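Local coordinates for SRPBCC family protein (Bacillus thuringiensis serovar konkukian, PDB 3F08) that is of unknown function but belongs to the polyketide cyclase/lipid transport family of Bet v 1-like proteins, and so probably binds a hydrophobic ligand, at residues B[78-83]-B[110-115]. The protein carries 5 engineered substitutions. Sequence-based numbering, arbitrary orientation.
Sequences PFPVTN and VAVSDE. Engineered in segment 110-115: Ala111 (natural residue Glu).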
ATOM      1  N   PRO B  78      -2.667  -1.645  22.580  1.00 36.24           N
ATOM      2  CA  PRO B  78      -2.925  -2.189  23.917  1.00 37.30           C
ATOM      3  C   PRO B  78      -3.559  -3.577  23.928  1.00 35.80           C
ATOM      4  O   PRO B  78      -4.339  -3.891  24.820  1.00 37.89           O
ATOM      5  CB  PRO B  78      -3.847  -1.141  24.527  1.00 37.17           C
ATOM      6  CG  PRO B  78      -4.718  -0.806  23.357  1.00 37.32           C
ATOM      7  CD  PRO B  78      -3.721  -0.685  22.202  1.00 36.09           C
ATOM      8  N   PHE B  79      -3.231  -4.405  22.941  1.00 33.88           N
ATOM      9  CA  PHE B  79      -3.797  -5.750  22.887  1.00 31.47           C
ATOM     10  C   PHE B  79      -2.761  -6.770  23.338  1.00 28.34           C
ATOM     11  O   PHE B  79      -1.594  -6.682  22.960  1.00 28.16           O
ATOM     12  CB  PHE B  79      -4.270  -6.060  21.469  1.00 34.39           C
ATOM     13  CG  PHE B  79      -5.230  -5.044  20.923  1.00 36.31           C
ATOM     14  CD1 PHE B  79      -6.354  -4.661  21.661  1.00 39.51           C
ATOM     15  CD2 PHE B  79      -5.009  -4.452  19.681  1.00 38.22           C
ATOM     16  CE1 PHE B  79      -7.246  -3.698  21.170  1.00 40.34           C
ATOM     17  CE2 PHE B  79      -5.892  -3.490  19.175  1.00 39.30           C
ATOM     18  CZ  PHE B  79      -7.013  -3.109  19.922  1.00 39.46           C
ATOM     19  N   PRO B  80      -3.175  -7.754  24.156  1.00 26.24           N
ATOM     20  CA  PRO B  80      -2.271  -8.793  24.666  1.00 23.65           C
ATOM     21  C   PRO B  80      -1.836  -9.830  23.640  1.00 22.72           C
ATOM     22  O   PRO B  80      -2.020 -11.023  23.833  1.00 23.25           O
ATOM     23  CB  PRO B  80      -3.073  -9.410  25.804  1.00 25.29           C
ATOM     24  CG  PRO B  80      -4.478  -9.333  25.285  1.00 25.79           C
ATOM     25  CD  PRO B  80      -4.531  -7.926  24.713  1.00 26.10           C
ATOM     26  N   VAL B  81      -1.240  -9.370  22.550  1.00 22.84           N
ATOM     27  CA  VAL B  81      -0.781 -10.273  21.509  1.00 22.98           C
ATOM     28  C   VAL B  81       0.481  -9.732  20.878  1.00 22.72           C
ATOM     29  O   VAL B  81       0.732  -8.530  20.905  1.00 22.19           O
ATOM     30  CB  VAL B  81      -1.832 -10.444  20.386  1.00 24.05           C
ATOM     31  CG1 VAL B  81      -3.088 -11.115  20.936  1.00 23.80           C
ATOM     32  CG2 VAL B  81      -2.167  -9.086  19.780  1.00 23.90           C
ATOM     33  N   THR B  82       1.271 -10.633  20.312  1.00 22.86           N
ATOM     34  CA  THR B  82       2.504 -10.266  19.641  1.00 21.60           C
ATOM     35  C   THR B  82       2.519 -11.035  18.323  1.00 21.09           C
ATOM     36  O   THR B  82       1.680 -11.908  18.110  1.00 19.87           O
ATOM     37  CB  THR B  82       3.739 -10.631  20.491  1.00 21.16           C
ATOM     38  OG1 THR B  82       4.917 -10.142  19.846  1.00 20.67           O
ATOM     39  CG2 THR B  82       3.856 -12.134  20.659  1.00 21.50           C
ATOM     40  N   ASN B  83       3.451 -10.713  17.434  1.00 21.29           N
ATOM     41  CA  ASN B  83       3.513 -11.389  16.141  1.00 21.53           C
ATOM     42  C   ASN B  83       2.164 -11.275  15.431  1.00 19.72           C
ATOM     43  O   ASN B  83       1.739 -12.185  14.724  1.00 19.95           O
ATOM     44  CB  ASN B  83       3.861 -12.868  16.322  1.00 25.04           C
ATOM     45  CG  ASN B  83       5.184 -13.076  17.038  1.00 28.62           C
ATOM     46  OD1 ASN B  83       6.217 -12.549  16.627  1.00 29.19           O
ATOM     47  ND2 ASN B  83       5.157 -13.858  18.111  1.00 30.56           N
ATOM     48  N   VAL B 110      -0.160 -13.145  24.673  1.00 24.86           N
ATOM     49  CA  VAL B 110       0.824 -12.752  25.673  1.00 25.73           C
ATOM     50  C   VAL B 110       0.116 -12.376  26.968  1.00 26.72           C
ATOM     51  O   VAL B 110      -0.637 -11.406  27.001  1.00 27.75           O
ATOM     52  CB  VAL B 110       1.663 -11.532  25.209  1.00 25.22           C
ATOM     53  CG1 VAL B 110       2.611 -11.099  26.323  1.00 24.33           C
ATOM     54  CG2 VAL B 110       2.447 -11.884  23.958  1.00 23.55           C
ATOM     55  N   ALA B 111       0.353 -13.152  28.023  1.00 27.41           N
ATOM     56  CA  ALA B 111      -0.244 -12.893  29.333  1.00 27.30           C
ATOM     57  C   ALA B 111      -1.728 -13.260  29.452  1.00 27.04           C
ATOM     58  O   ALA B 111      -2.353 -12.969  30.466  1.00 27.98           O
ATOM     59  CB  ALA B 111      -0.036 -11.431  29.723  1.00 25.77           C
ATOM     60  N   VAL B 112      -2.287 -13.876  28.412  1.00 25.42           N
ATOM     61  CA  VAL B 112      -3.684 -14.315  28.418  1.00 22.61           C
ATOM     62  C   VAL B 112      -3.728 -15.656  27.695  1.00 21.47           C
ATOM     63  O   VAL B 112      -2.778 -16.020  27.010  1.00 19.71           O
ATOM     64  CB  VAL B 112      -4.623 -13.321  27.677  1.00 23.72           C
ATOM     65  CG1 VAL B 112      -4.626 -11.981  28.385  1.00 23.11           C
ATOM     66  CG2 VAL B 112      -4.194 -13.164  26.219  1.00 21.13           C
ATOM     67  N   SER B 113      -4.823 -16.397  27.849  1.00 21.31           N
ATOM     68  CA  SER B 113      -4.954 -17.696  27.189  1.00 21.12           C
ATOM     69  C   SER B 113      -5.178 -17.510  25.686  1.00 22.13           C
ATOM     70  O   SER B 113      -5.567 -16.432  25.245  1.00 23.99           O
ATOM     71  CB  SER B 113      -6.136 -18.471  27.776  1.00 19.56           C
ATOM     72  OG  SER B 113      -7.359 -17.795  27.523  1.00 17.39           O
ATOM     73  N   ASP B 114      -4.932 -18.552  24.898  1.00 23.12           N
ATOM     74  CA  ASP B 114      -5.154 -18.438  23.467  1.00 24.14           C
ATOM     75  C   ASP B 114      -6.614 -18.074  23.251  1.00 23.53           C
ATOM     76  O   ASP B 114      -6.940 -17.258  22.386  1.00 22.68           O
ATOM     77  CB  ASP B 114      -4.874 -19.756  22.742  1.00 27.32           C
ATOM     78  CG  ASP B 114      -3.417 -20.142  22.772  1.00 29.90           C
ATOM     79  OD1 ASP B 114      -3.044 -20.978  23.619  1.00 35.27           O
ATOM     80  OD2 ASP B 114      -2.645 -19.603  21.957  1.00 30.85           O
ATOM     81  N   GLU B 115      -7.484 -18.685  24.051  1.00 21.24           N
ATOM     82  CA  GLU B 115      -8.923 -18.462  23.954  1.00 21.30           C
ATOM     83  C   GLU B 115      -9.344 -17.013  24.193  1.00 20.70           C
ATOM     84  O   GLU B 115     -10.267 -16.518  23.552  1.00 22.36           O
ATOM     85  CB  GLU B 115      -9.672 -19.376  24.937  1.00 21.91           C
ATOM     86  CG  GLU B 115      -9.517 -20.888  24.696  1.00 21.64           C
ATOM     87  CD  GLU B 115      -8.125 -21.424  25.032  1.00 20.53           C
ATOM     88  OE1 GLU B 115      -7.391 -20.768  25.795  1.00 20.60           O
ATOM     89  OE2 GLU B 115      -7.769 -22.516  24.545  1.00 22.68           O
TER
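Pro80, in the turn that leads into strand 81-92, and Thr82 just after it meet Val110 and Val112 in the link between the neighbouring antiparallel strand 99-109 and the long helix 114-137, the C-terminal helix that packs on the curved sheet of the Bet v 1-like (helix-grip) fold. A single hydrogen bond joins the segments: Val110 N donates to Pro80 O at 2.9 Å, with an N-H...O angle of 157°. The donor lies 48° out of the carbonyl plane, above it rather than on a lone pair. Pro80 is the centre of an inverse gamma turn, closed by Val81 N to Phe79 O at 2.7 Å. The backbone pairing continues into the sheet, where Thr82 bonds with Thr108.

The two segments bury 206 Å² between them, a small surface contact. Leu120 and Ala117 tie it to the helix, touching Pro80 and Val112 respectively. Ser113 N-caps that helix through OG to Glu116 N.

Apolar contacts flank the bond. The side chains of Val112 and Pro80 cross at about a right angle, both methyls touching the ring: CG2 lies 3.9 Å from Pro80 CB and CG1 4.1 Å from Pro80 CG. With chi1 -63°, Val112 CG2 sits between its own backbone N and carbonyl carbon, and it is this branch that also comes within 3.9 Å of Pro80 O. Beyond the bond, Val110 and Thr82 touch methyl to methyl, CG2 of Val110 lying 3.6 Å from CG2 of Thr82.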